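Local coordinates for rhamnose ABC transporter, rhamnose-binding protein (PDB 5BQ3) that probably binds a sugar, likely rhamnose, as the substrate-binding component of an ABC transporter for carbohydrate uptake, at residues A229-L234 and R255-D260. Numbering follows the deposited sequence.
Sequences ATARYL and RSFVKD
A231 and F257 form a small CH-pi contact between two neighbouring helices, 224-236 and 251-260, which are joined in sequence through strand 244-247 in the domain built on the four-stranded parallel sheet. Between residues 229-234 and 255-260 the closest CA atoms are those of A231 and F257, 6.6 Å apart. The methyl group of A231 sits over one face of the phenyl ring, its CB 3.6 Å from the ring centroid and 11° off the ring normal, so it lies almost squarely above the middle of the ring. Alanine suits the place because a methyl is small enough to let the ring lie flat over it. F257 reaches across because its CG stands anti to the carbonyl carbon (chi1 -58°), which carries the ring out toward helix 224-236. The far part of the ring passes along the backbone there: CE1 is 3.5 Å from A231 O, and CZ is 3.8 Å from R232 N. A231 O also accepts a hydrogen bond from the S235 hydroxyl. Of the R232 side chain, CB comes near the ring, 4.2 Å from F257 CZ; the long chain then bends at chi3 (72°) and carries the guanidinium away to a salt bridge with D199. The opposite face of the phenyl ring has S256 OG above it, offset toward the rim. An alanine in place of F257 would probably leave the A231 methyl without its aromatic cover and open a gap between the helices. A231 also touches L245 of strand 244-247, which ties helix 224-236 to the edge strand of the sheet. Helix 224-236 makes the beta-alpha-beta crossover from strand 218-221 to strand 244-247, and helix 251-260 follows, an arrangement typical of the alpha/beta domains of periplasmic binding proteins.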
ATOM      1  N   ALA A 229      12.264 -14.118   0.635  1.00 36.59           N
ATOM      2  CA  ALA A 229      13.526 -14.754   1.020  1.00 36.59           C
ATOM      3  C   ALA A 229      13.322 -15.792   2.133  1.00 39.40           C
ATOM      4  O   ALA A 229      14.015 -16.808   2.139  1.00 39.98           O
ATOM      5  CB  ALA A 229      14.525 -13.701   1.459  1.00 36.94           C
ATOM      6  N   THR A 230      12.374 -15.542   3.063  1.00 34.50           N
ATOM      7  CA  THR A 230      12.051 -16.454   4.167  1.00 34.20           C
ATOM      8  C   THR A 230      11.317 -17.685   3.614  1.00 39.64           C
ATOM      9  O   THR A 230      11.572 -18.798   4.075  1.00 40.22           O
ATOM     10  CB  THR A 230      11.247 -15.733   5.263  1.00 39.35           C
ATOM     11  OG1 THR A 230      11.907 -14.516   5.598  1.00 35.39           O
ATOM     12  CG2 THR A 230      11.107 -16.566   6.534  1.00 38.30           C
ATOM     13  N   ALA A 231      10.432 -17.484   2.613  1.00 36.84           N
ATOM     14  CA  ALA A 231       9.686 -18.558   1.956  1.00 37.75           C
ATOM     15  C   ALA A 231      10.631 -19.474   1.189  1.00 44.19           C
ATOM     16  O   ALA A 231      10.443 -20.690   1.209  1.00 45.49           O
ATOM     17  CB  ALA A 231       8.643 -17.977   1.021  1.00 38.35           C
ATOM     18  N   ARG A 232      11.673 -18.892   0.550  1.00 41.06           N
ATOM     19  CA  ARG A 232      12.685 -19.631  -0.201  1.00 42.35           C
ATOM     20  C   ARG A 232      13.526 -20.493   0.743  1.00 46.41           C
ATOM     21  O   ARG A 232      13.913 -21.600   0.362  1.00 48.05           O
ATOM     22  CB  ARG A 232      13.574 -18.671  -1.004  1.00 43.00           C
ATOM     23  CG  ARG A 232      14.301 -19.351  -2.165  1.00 54.31           C
ATOM     24  CD  ARG A 232      14.994 -18.372  -3.091  1.00 58.97           C
ATOM     25  NE  ARG A 232      16.188 -17.783  -2.484  1.00 59.24           N
ATOM     26  CZ  ARG A 232      16.271 -16.526  -2.065  1.00 69.36           C
ATOM     27  NH1 ARG A 232      15.231 -15.706  -2.188  1.00 56.50           N
ATOM     28  NH2 ARG A 232      17.394 -16.074  -1.526  1.00 53.57           N
ATOM     29  N   TYR A 233      13.780 -20.002   1.973  1.00 41.30           N
ATOM     30  CA  TYR A 233      14.540 -20.738   2.983  1.00 41.39           C
ATOM     31  C   TYR A 233      13.715 -21.894   3.553  1.00 45.08           C
ATOM     32  O   TYR A 233      14.223 -23.013   3.618  1.00 45.44           O
ATOM     33  CB  TYR A 233      15.032 -19.813   4.118  1.00 41.61           C
ATOM     34  CG  TYR A 233      15.578 -20.569   5.313  1.00 44.14           C
ATOM     35  CD1 TYR A 233      16.815 -21.208   5.253  1.00 47.57           C
ATOM     36  CD2 TYR A 233      14.840 -20.685   6.487  1.00 44.25           C
ATOM     37  CE1 TYR A 233      17.302 -21.942   6.333  1.00 49.42           C
ATOM     38  CE2 TYR A 233      15.317 -21.416   7.573  1.00 45.63           C
ATOM     39  CZ  TYR A 233      16.552 -22.039   7.495  1.00 55.87           C
ATOM     40  OH  TYR A 233      17.036 -22.750   8.570  1.00 59.04           O
ATOM     41  N   LEU A 234      12.465 -21.618   3.987  1.00 41.24           N
ATOM     42  CA  LEU A 234      11.567 -22.602   4.599  1.00 42.01           C
ATOM     43  C   LEU A 234      11.222 -23.760   3.656  1.00 49.54           C
ATOM     44  O   LEU A 234      11.211 -24.905   4.108  1.00 50.07           O
ATOM     45  CB  LEU A 234      10.280 -21.940   5.112  1.00 40.85           C
ATOM     46  CG  LEU A 234      10.424 -21.070   6.363  1.00 43.93           C
ATOM     47  CD1 LEU A 234       9.315 -20.055   6.441  1.00 42.92           C
ATOM     48  CD2 LEU A 234      10.458 -21.910   7.628  1.00 46.30           C
ATOM     49  N   ARG A 255       3.171 -16.943  -5.307  1.00 39.49           N
ATOM     50  CA  ARG A 255       2.334 -17.929  -6.005  1.00 41.20           C
ATOM     51  C   ARG A 255       2.799 -19.378  -5.822  1.00 47.43           C
ATOM     52  O   ARG A 255       1.992 -20.226  -5.440  1.00 48.25           O
ATOM     53  CB  ARG A 255       2.269 -17.608  -7.505  1.00 41.67           C
ATOM     54  CG  ARG A 255       0.918 -17.922  -8.130  1.00 47.44           C
ATOM     55  CD  ARG A 255       0.868 -17.624  -9.620  1.00 52.31           C
ATOM     56  NE  ARG A 255       1.215 -16.238  -9.951  1.00 51.73           N
ATOM     57  CZ  ARG A 255       0.388 -15.206  -9.834  1.00 65.02           C
ATOM     58  NH1 ARG A 255      -0.841 -15.381  -9.371  1.00 51.76           N
ATOM     59  NH2 ARG A 255       0.786 -13.989 -10.168  1.00 54.94           N
ATOM     60  N   SER A 256       4.087 -19.652  -6.094  1.00 44.66           N
ATOM     61  CA  SER A 256       4.691 -20.983  -5.992  1.00 45.97           C
ATOM     62  C   SER A 256       4.702 -21.505  -4.554  1.00 49.22           C
ATOM     63  O   SER A 256       4.414 -22.676  -4.344  1.00 50.16           O
ATOM     64  CB  SER A 256       6.111 -20.973  -6.547  1.00 50.10           C
ATOM     65  OG  SER A 256       6.938 -20.074  -5.826  1.00 57.64           O
ATOM     66  N   PHE A 257       5.008 -20.635  -3.571  1.00 43.74           N
ATOM     67  CA  PHE A 257       5.084 -20.987  -2.150  1.00 42.53           C
ATOM     68  C   PHE A 257       3.713 -21.255  -1.540  1.00 46.03           C
ATOM     69  O   PHE A 257       3.608 -22.054  -0.609  1.00 45.69           O
ATOM     70  CB  PHE A 257       5.799 -19.885  -1.357  1.00 42.45           C
ATOM     71  CG  PHE A 257       7.197 -19.593  -1.839  1.00 44.02           C
ATOM     72  CD1 PHE A 257       8.218 -20.522  -1.669  1.00 47.84           C
ATOM     73  CD2 PHE A 257       7.498 -18.386  -2.455  1.00 45.40           C
ATOM     74  CE1 PHE A 257       9.509 -20.253  -2.122  1.00 49.06           C
ATOM     75  CE2 PHE A 257       8.794 -18.112  -2.898  1.00 48.44           C
ATOM     76  CZ  PHE A 257       9.791 -19.049  -2.729  1.00 47.62           C
ATOM     77  N   VAL A 258       2.669 -20.588  -2.058  1.00 42.62           N
ATOM     78  CA  VAL A 258       1.292 -20.748  -1.595  1.00 42.75           C
ATOM     79  C   VAL A 258       0.772 -22.131  -2.049  1.00 50.27           C
ATOM     80  O   VAL A 258       0.088 -22.808  -1.277  1.00 50.57           O
ATOM     81  CB  VAL A 258       0.390 -19.572  -2.061  1.00 45.52           C
ATOM     82  CG1 VAL A 258      -1.061 -19.802  -1.683  1.00 45.92           C
ATOM     83  CG2 VAL A 258       0.865 -18.246  -1.478  1.00 43.18           C
ATOM     84  N   LYS A 259       1.151 -22.564  -3.270  1.00 49.11           N
ATOM     85  CA  LYS A 259       0.755 -23.855  -3.842  1.00 51.55           C
ATOM     86  C   LYS A 259       1.529 -25.025  -3.220  1.00 57.53           C
ATOM     87  O   LYS A 259       0.942 -26.094  -3.039  1.00 59.00           O
ATOM     88  CB  LYS A 259       0.925 -23.859  -5.371  1.00 55.20           C
ATOM     89  CG  LYS A 259       0.052 -22.842  -6.118  1.00 62.82           C
ATOM     90  CD  LYS A 259      -1.423 -23.188  -6.134  1.00 71.52           C
ATOM     91  CE  LYS A 259      -2.228 -22.068  -6.741  1.00 79.68           C
ATOM     92  NZ  LYS A 259      -3.687 -22.332  -6.670  1.00 89.28           N
ATOM     93  N   ASP A 260       2.833 -24.823  -2.899  1.00 54.03           N
ATOM     94  CA  ASP A 260       3.722 -25.805  -2.250  1.00 54.77           C
ATOM     95  C   ASP A 260       3.216 -26.201  -0.879  1.00 57.86           C
ATOM     96  O   ASP A 260       3.335 -27.360  -0.479  1.00 59.30           O
ATOM     97  CB  ASP A 260       5.143 -25.220  -2.045  1.00 55.90           C
ATOM     98  CG  ASP A 260       6.017 -25.009  -3.261  1.00 73.62           C
ATOM     99  OD1 ASP A 260       5.491 -25.080  -4.396  1.00 77.42           O
ATOM    100  OD2 ASP A 260       7.221 -24.704  -3.081  1.00 79.01           O
TER